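Local coordinates for protein probable TonB-dependent siderophore receptor PirA (Acinetobacter baumannii, PDB 5FR8) that probably takes up iron-loaded siderophores, possibly including ferric enterobactin, across the outer membrane as a TonB-dependent beta-barrel receptor, at residues Val370-Trp374 / Ala413-Ile417; Ser180-Asn186 / Asn210-Asp216. All blocks are in the same frame, centred on the assembly; numbering follows the deposited sequence.

Contact 1 (Val370-Trp374 / Ala413-Ile417); sequences VGTEW and ASAYI
With its ring carbon CG set between the backbone N and the carbonyl carbon (chi1 55°), Tyr416 swings its side chain across to the neighbouring strand and lays the ring flat over Gly371. The glycine CA lies 3.8 Å from the centroid of the Tyr416 ring and 20° off its normal, a CH-pi contact over one face, shifted toward the rim. Beneath the ring, Gly371 and Tyr416 form an antiparallel hydrogen-bonded pair: Gly371 N gives to Tyr416 O at 3.0 Å, and Tyr416 N returns to Gly371 O at 3.0 Å. Glu373 and Ser414 repeat this with Glu373 N to Ser414 O at 2.9 Å and Ser414 N to Glu373 O at 2.8 Å. Their side chains rise on the same face as the tyrosine, meeting at their roots, Glu373 CB to Ser414 CB 4.0 Å. Beyond that, CG of Glu373 stands anti to the backbone N (chi1 -169°) and its extended chain carries the carboxylate to salt bridges with Arg351 and Arg434, while Ser414 OG bonds to Asp436. The reverse face is plainer: Trp374 brings the six-membered part of its indole alongside Ala413, CE3 to CB 4.0 Å, and Val370, Thr372, Ala415 and Ile417 share that surface, consistent with a membrane-facing side. A tyrosine laid over a cross-strand glycine is an aromatic rescue of glycine, an arrangement described as a mortise-tenon joint in autotransporter outer-membrane barrels, and here it joins strands 365-380 and 407-422 of the barrel wall.

Contact 2 (Ser180-Asn186 / Asn210-Asp216); sequences SKEGSSN and NKTEADD
Ser180-Asn186 and Asn210-Asp216 run antiparallel, 168° apart end to end, paired as strands at Asn186 and Lys211, where Asn186 N reaches Lys211 O at 2.9 Å and Lys211 N reaches Asn186 O at 3.0 Å, and carried on as irregular chain by Glu213 N to Ser184 O at 2.8 Å and Asp216 N to Lys181 O at 2.9 Å. Asp215 takes over where regular pairing fails. Its CG sits beside its own backbone N (chi1 -68°), which turns the carboxylate back across the gap so that OD1 accepts Gly183 N at 3.0 Å, with the donor nearly in line with the C-O bond. OD2 of the same group makes a salt bridge to Arg230, so both oxygens are held and the carboxylate's rotation is fixed. The contact thus follows the hairpin of strands 185-195 and 201-212 past its open end, where the wall of the TonB-dependent receptor barrel gives way to loops, probably on the extracellular side. Ser185 and Thr212, a non-hydrogen-bonded pair, face inward together and touch Arg55 and Asn56 of the plug domain. Asp216 crosses the aliphatic part of Lys181 at about a right angle. The lysine chain, bent at its second and third torsions, leads its amine away, and Lys181 NZ stays 6.8 Å from Asp216 OD2, too far for a salt bridge. Glu213 lays its CB against the carbonyl of Ser184, CB to O 3.5 Å, while Glu182 points the other way, its carboxylate taking hydrogen bonds from Gln706 and from the backbone N of Gly722.

Both contacts belong to the barrel wall, yet they lie on opposite sides of the chain's centre, with centres 45 Å apart and no touch between them. Contact 1 is a surface contact within two long strands, regular throughout, and its side-chain chemistry combines an aromatic-glycine contact with polar links to neighbouring strands. Contact 2 is partly buried and sits where two strands fray into loops; there an aspartate carboxylate, not a backbone carbonyl, accepts one N-H across the contact. In contact 1 the charged partners come from neighbouring barrel strands, Arg351 and Arg434. In contact 2 the salt-bridge partner of the aspartate, Arg230, comes from a loop, and the plug domain also meets the inner face.

Contact 1 (Val370-Trp374 / Ala413-Ile417)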
# COMPACT_ATOMS: atom_id res chain seq x y z
N VAL A 370 14.32 -11.21 21.22
CA VAL A 370 15.39 -10.25 20.98
C VAL A 370 15.87 -10.38 19.54
O VAL A 370 16.04 -11.50 19.05
CB VAL A 370 16.52 -10.44 21.98
CG1 VAL A 370 16.97 -11.89 21.97
CG2 VAL A 370 17.66 -9.49 21.66
N GLY A 371 16.07 -9.26 18.85
CA GLY A 371 16.28 -9.30 17.40
C GLY A 371 17.18 -8.23 16.79
O GLY A 371 17.36 -7.16 17.36
N THR A 372 17.74 -8.54 15.61
CA THR A 372 18.54 -7.60 14.83
C THR A 372 18.04 -7.55 13.43
O THR A 372 17.57 -8.57 12.90
CB THR A 372 20.01 -8.04 14.73
OG1 THR A 372 20.60 -8.05 16.02
CG2 THR A 372 20.80 -7.08 13.84
N GLU A 373 18.16 -6.38 12.81
CA GLU A 373 17.76 -6.19 11.43
C GLU A 373 18.76 -5.25 10.73
O GLU A 373 19.19 -4.25 11.31
CB GLU A 373 16.34 -5.61 11.36
CG GLU A 373 15.73 -5.61 9.97
CD GLU A 373 14.26 -5.17 9.97
OE1 GLU A 373 13.50 -5.50 10.93
OE2 GLU A 373 13.88 -4.48 9.00
N TRP A 374 19.13 -5.60 9.50
CA TRP A 374 19.98 -4.76 8.66
C TRP A 374 19.36 -4.70 7.29
O TRP A 374 19.04 -5.76 6.71
CB TRP A 374 21.39 -5.34 8.50
CG TRP A 374 22.16 -4.71 7.37
CD1 TRP A 374 22.19 -5.11 6.05
CD2 TRP A 374 23.01 -3.56 7.45
NE1 TRP A 374 23.00 -4.28 5.31
CE2 TRP A 374 23.52 -3.32 6.14
CE3 TRP A 374 23.40 -2.71 8.49
CZ2 TRP A 374 24.38 -2.26 5.87
CZ3 TRP A 374 24.27 -1.66 8.22
CH2 TRP A 374 24.75 -1.44 6.92
N ALA A 413 20.04 0.15 10.37
CA ALA A 413 20.42 -0.89 11.28
C ALA A 413 19.53 -0.80 12.51
O ALA A 413 19.31 0.29 13.05
CB ALA A 413 21.87 -0.73 11.67
N SER A 414 19.00 -1.95 12.94
CA SER A 414 17.96 -1.99 13.96
C SER A 414 18.19 -3.12 14.94
O SER A 414 18.70 -4.16 14.57
CB SER A 414 16.59 -2.18 13.31
OG SER A 414 16.43 -1.36 12.16
N ALA A 415 17.81 -2.90 16.18
CA ALA A 415 17.71 -3.97 17.18
C ALA A 415 16.48 -3.74 18.07
O ALA A 415 16.04 -2.59 18.25
CB ALA A 415 18.96 -4.02 18.04
N TYR A 416 15.93 -4.81 18.62
CA TYR A 416 14.72 -4.69 19.43
C TYR A 416 14.65 -5.78 20.50
O TYR A 416 15.26 -6.84 20.39
CB TYR A 416 13.49 -4.73 18.55
CG TYR A 416 13.40 -5.95 17.65
CD1 TYR A 416 14.03 -5.99 16.40
CD2 TYR A 416 12.66 -7.05 18.04
CE1 TYR A 416 13.93 -7.10 15.58
CE2 TYR A 416 12.57 -8.17 17.24
CZ TYR A 416 13.20 -8.18 16.02
OH TYR A 416 13.08 -9.30 15.24
N ILE A 417 13.89 -5.48 21.55
CA ILE A 417 13.65 -6.45 22.62
C ILE A 417 12.17 -6.42 22.99
O ILE A 417 11.52 -5.38 22.92
CB ILE A 417 14.52 -6.17 23.85
CG1 ILE A 417 14.24 -7.20 24.93
CG2 ILE A 417 14.24 -4.78 24.39
CD1 ILE A 417 15.34 -7.31 25.98

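Contact 2 (Ser180-Asn186 / Asn210-Asp216)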
# COMPACT_ATOMS: atom_id res chain seq x y z
N SER A 180 -19.76 -1.53 -21.90
CA SER A 180 -18.82 -1.77 -22.97
C SER A 180 -17.49 -1.09 -22.74
O SER A 180 -16.46 -1.58 -23.21
CB SER A 180 -19.40 -1.23 -24.28
OG SER A 180 -18.40 -0.63 -25.07
N LYS A 181 -17.51 0.03 -22.01
CA LYS A 181 -16.32 0.86 -21.80
C LYS A 181 -15.44 0.44 -20.59
O LYS A 181 -14.29 0.91 -20.42
CB LYS A 181 -16.73 2.34 -21.70
CG LYS A 181 -17.27 2.92 -23.02
CD LYS A 181 -18.36 3.97 -22.81
CE LYS A 181 -19.55 3.69 -23.71
NZ LYS A 181 -20.74 4.51 -23.34
N GLU A 182 -15.96 -0.44 -19.74
CA GLU A 182 -15.16 -0.94 -18.63
C GLU A 182 -14.45 -2.25 -19.05
O GLU A 182 -15.00 -3.06 -19.83
CB GLU A 182 -16.05 -1.11 -17.38
CG GLU A 182 -16.43 0.23 -16.74
CD GLU A 182 -17.40 0.09 -15.57
OE1 GLU A 182 -18.06 -0.96 -15.47
OE2 GLU A 182 -17.49 1.05 -14.75
N GLY A 183 -13.23 -2.44 -18.57
CA GLY A 183 -12.41 -3.59 -19.00
C GLY A 183 -12.80 -4.93 -18.37
O GLY A 183 -13.02 -5.03 -17.17
N SER A 184 -12.91 -5.97 -19.19
CA SER A 184 -13.10 -7.30 -18.65
C SER A 184 -11.74 -7.82 -18.24
O SER A 184 -10.72 -7.22 -18.57
CB SER A 184 -13.78 -8.23 -19.66
OG SER A 184 -13.63 -7.75 -20.98
N SER A 185 -11.72 -8.90 -17.48
CA SER A 185 -10.48 -9.37 -16.83
C SER A 185 -10.44 -10.90 -16.86
O SER A 185 -11.50 -11.55 -16.81
CB SER A 185 -10.40 -8.85 -15.38
OG SER A 185 -9.36 -9.46 -14.62
N ASN A 186 -9.22 -11.46 -16.93
CA ASN A 186 -9.04 -12.91 -17.02
C ASN A 186 -7.78 -13.46 -16.36
O ASN A 186 -6.68 -12.99 -16.62
CB ASN A 186 -9.07 -13.33 -18.47
CG ASN A 186 -10.41 -13.07 -19.10
OD1 ASN A 186 -11.44 -13.62 -18.68
ND2 ASN A 186 -10.42 -12.21 -20.11
N ASN A 210 -2.33 -13.04 -15.29
CA ASN A 210 -3.55 -12.24 -15.26
C ASN A 210 -3.49 -11.12 -16.27
O ASN A 210 -2.45 -10.52 -16.50
CB ASN A 210 -3.76 -11.63 -13.88
CG ASN A 210 -4.69 -10.45 -13.92
OD1 ASN A 210 -4.25 -9.31 -14.07
ND2 ASN A 210 -5.98 -10.70 -13.77
N LYS A 211 -4.64 -10.84 -16.87
CA LYS A 211 -4.78 -9.76 -17.83
C LYS A 211 -6.13 -9.07 -17.59
O LYS A 211 -7.17 -9.64 -17.87
CB LYS A 211 -4.69 -10.31 -19.26
CG LYS A 211 -5.02 -9.27 -20.33
CD LYS A 211 -4.55 -9.64 -21.73
CE LYS A 211 -5.29 -8.81 -22.78
NZ LYS A 211 -4.45 -8.51 -23.98
N THR A 212 -6.10 -7.87 -17.04
CA THR A 212 -7.32 -7.10 -16.88
C THR A 212 -7.28 -5.96 -17.87
O THR A 212 -6.39 -5.12 -17.82
CB THR A 212 -7.47 -6.54 -15.44
OG1 THR A 212 -6.58 -5.44 -15.25
CG2 THR A 212 -7.19 -7.61 -14.40
N GLU A 213 -8.23 -5.93 -18.79
CA GLU A 213 -8.15 -4.97 -19.89
C GLU A 213 -8.34 -3.58 -19.30
O GLU A 213 -8.88 -3.42 -18.23
CB GLU A 213 -9.21 -5.23 -20.96
CG GLU A 213 -8.99 -6.38 -21.92
CD GLU A 213 -10.03 -6.33 -23.08
OE1 GLU A 213 -10.93 -5.45 -23.05
OE2 GLU A 213 -9.98 -7.16 -24.02
N ALA A 214 -7.88 -2.56 -20.01
CA ALA A 214 -8.03 -1.20 -19.54
C ALA A 214 -9.45 -0.75 -19.72
O ALA A 214 -10.23 -1.37 -20.44
CB ALA A 214 -7.12 -0.26 -20.32
N ASP A 215 -9.79 0.32 -19.03
CA ASP A 215 -11.00 1.05 -19.30
C ASP A 215 -10.74 1.91 -20.52
O ASP A 215 -9.60 2.35 -20.76
CB ASP A 215 -11.38 1.92 -18.10
CG ASP A 215 -11.80 1.10 -16.91
OD1 ASP A 215 -12.12 -0.10 -17.10
OD2 ASP A 215 -11.85 1.66 -15.79
N ASP A 216 -11.79 2.15 -21.31
CA ASP A 216 -11.66 2.95 -22.50
C ASP A 216 -11.11 4.32 -22.19
O ASP A 216 -11.11 4.79 -21.04
CB ASP A 216 -12.99 3.07 -23.23
CG ASP A 216 -13.49 1.74 -23.76
OD1 ASP A 216 -12.76 0.72 -23.65
OD2 ASP A 216 -14.61 1.70 -24.30